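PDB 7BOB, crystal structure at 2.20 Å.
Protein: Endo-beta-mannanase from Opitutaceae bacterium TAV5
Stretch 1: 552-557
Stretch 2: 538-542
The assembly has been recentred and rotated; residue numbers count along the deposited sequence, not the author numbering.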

# COMPACT_ATOMS: atom_id res chain seq x y z
N THR A 552 -25.21 19.59 19.70
CA THR A 552 -23.90 20.19 19.98
C THR A 552 -22.90 19.65 18.95
O THR A 552 -22.51 18.47 19.01
CB THR A 552 -23.45 19.90 21.41
OG1 THR A 552 -24.42 20.42 22.33
CG2 THR A 552 -22.10 20.50 21.72
N SER A 553 -22.50 20.49 17.99
CA SER A 553 -21.62 20.08 16.90
C SER A 553 -20.20 20.60 17.14
O SER A 553 -20.00 21.78 17.44
CB SER A 553 -22.14 20.59 15.55
OG SER A 553 -23.52 20.36 15.35
N VAL A 554 -19.21 19.72 16.99
CA VAL A 554 -17.80 20.08 17.09
C VAL A 554 -17.17 20.01 15.71
O VAL A 554 -17.20 18.95 15.06
CB VAL A 554 -17.04 19.15 18.07
CG1 VAL A 554 -15.56 19.51 18.12
CG2 VAL A 554 -17.67 19.17 19.46
N LEU A 555 -16.58 21.11 15.26
CA LEU A 555 -15.99 21.19 13.93
C LEU A 555 -14.55 20.70 13.92
O LEU A 555 -13.65 21.37 13.43
CB LEU A 555 -16.09 22.62 13.40
CG LEU A 555 -17.51 23.20 13.46
CD1 LEU A 555 -17.58 24.64 12.96
CD2 LEU A 555 -18.47 22.31 12.67
N ALA A 556 -14.31 19.53 14.51
CA ALA A 556 -13.00 18.91 14.47
C ALA A 556 -13.20 17.41 14.66
O ALA A 556 -14.22 16.97 15.20
CB ALA A 556 -12.05 19.46 15.53
N ASP A 557 -12.22 16.64 14.18
CA ASP A 557 -12.26 15.19 14.36
C ASP A 557 -11.67 14.86 15.73
O ASP A 557 -10.48 14.55 15.86
CB ASP A 557 -11.52 14.48 13.23
CG ASP A 557 -11.80 13.00 13.20
OD1 ASP A 557 -12.23 12.44 14.24
OD2 ASP A 557 -11.57 12.39 12.13
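Stretch 2 (538-542) SPLVL

Stretch 2 lies beside stretch 1 as an antiparallel neighbour in a sheet. Residues 539-542 form a strand, extended except at Leu-540, and run against strand 552-554, with 150° between their N-to-C directions and a closest approach of 4.7 Å between the two axes. The register pairs Ser-553 with Leu-542, Val-554 with Val-541 and Leu-555 with Leu-540, the CA atoms of these pairs lying 5.1, 4.5 and 5.3 Å apart. Leu-540 departs from the regular strand conformation: its psi is -38°, whereas Val-541 and Leu-542 have psi values of 123° and 157°.

Backbone hydrogen bonds match this register. Ser-553 and Leu-542 form the hydrogen-bonded pair, with Leu-542 N giving to Ser-553 O at 2.8 Å and Ser-553 N giving to Leu-542 O at 2.9 Å. Val-554 and Val-541 follow as a non-hydrogen-bonded pair, and the next bond runs from Leu-555 N to Leu-540 O at 2.9 Å, almost straight at 177°. This bond carries the pairing one residue past the end of strand 552-554, where the chain begins to turn; there Ala-556 N reaches back to Val-554 O in a weak bond of 3.0 Å.

Two of these carbonyls, Ser-553 O and Leu-542 O, also receive CA-H groups, as is common where antiparallel strands lie close. Val-541 CA approaches Ser-553 O at 3.3 Å, and Thr-552 CA approaches Leu-542 O at 3.3 Å, so each of these oxygens meets both an N-H and a CA-H from across the interface.

The side chains sort by the alternation of the strands. Val-554 and Val-541 share one face, where both take the t rotamer and Val-554 CG2 meets Val-541 CG2 at 4.1 Å. The methyl of Thr-552 adds to the cover of Val-541, Thr-552 CG2 lying 3.9 Å from Val-541 CG1. Ser-553 and Leu-542 point to the other face, a small polar residue beside a large apolar one.

Past the end of strand 552-554, Leu-555 and Ala-556 meet Leu-540, which is still within its strand. The CA-to-CB bond of Leu-555 points toward stretch 2, and its CD1 comes within 3.8 Å of Pro-539 O. That of Leu-540 points away, yet the end of the side chain comes nearer: Leu-540 CD1 lies 4.3 Å from Leu-555 CB and 4.3 Å from Ala-556 CB. The rule to read here is a division by chemistry: backbone bonds accompany the antiparallel register, and mostly apolar side chains pack beside them, the two stretches together burying 387 Å².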

# COMPACT_ATOMS: atom_id res chain seq x y z
N SER A 538 -12.49 32.00 15.66
CA SER A 538 -13.50 31.43 14.77
C SER A 538 -14.30 30.30 15.45
O SER A 538 -13.82 29.65 16.39
CB SER A 538 -12.85 30.91 13.49
OG SER A 538 -12.07 29.75 13.74
N PRO A 539 -15.53 30.05 14.99
CA PRO A 539 -16.39 29.06 15.64
C PRO A 539 -15.80 27.66 15.55
O PRO A 539 -15.34 27.23 14.49
CB PRO A 539 -17.71 29.16 14.87
CG PRO A 539 -17.63 30.51 14.17
CD PRO A 539 -16.21 30.68 13.84
N LEU A 540 -15.82 26.94 16.69
CA LEU A 540 -15.33 25.57 16.80
C LEU A 540 -16.36 24.60 17.38
O LEU A 540 -16.42 23.46 16.92
CB LEU A 540 -14.04 25.55 17.64
CG LEU A 540 -13.42 24.16 17.75
CD1 LEU A 540 -13.13 23.58 16.36
CD2 LEU A 540 -12.16 24.17 18.62
N VAL A 541 -17.15 25.02 18.37
CA VAL A 541 -18.26 24.22 18.88
C VAL A 541 -19.55 25.03 18.77
O VAL A 541 -19.64 26.15 19.30
CB VAL A 541 -18.05 23.76 20.34
CG1 VAL A 541 -19.22 22.90 20.78
CG2 VAL A 541 -16.74 22.99 20.50
N LEU A 542 -20.54 24.48 18.08
CA LEU A 542 -21.86 25.08 17.96
C LEU A 542 -22.87 24.34 18.84
O LEU A 542 -22.68 23.16 19.18
CB LEU A 542 -22.35 25.05 16.51
CG LEU A 542 -21.40 25.48 15.41
CD1 LEU A 542 -22.10 25.40 14.06
CD2 LEU A 542 -20.88 26.90 15.68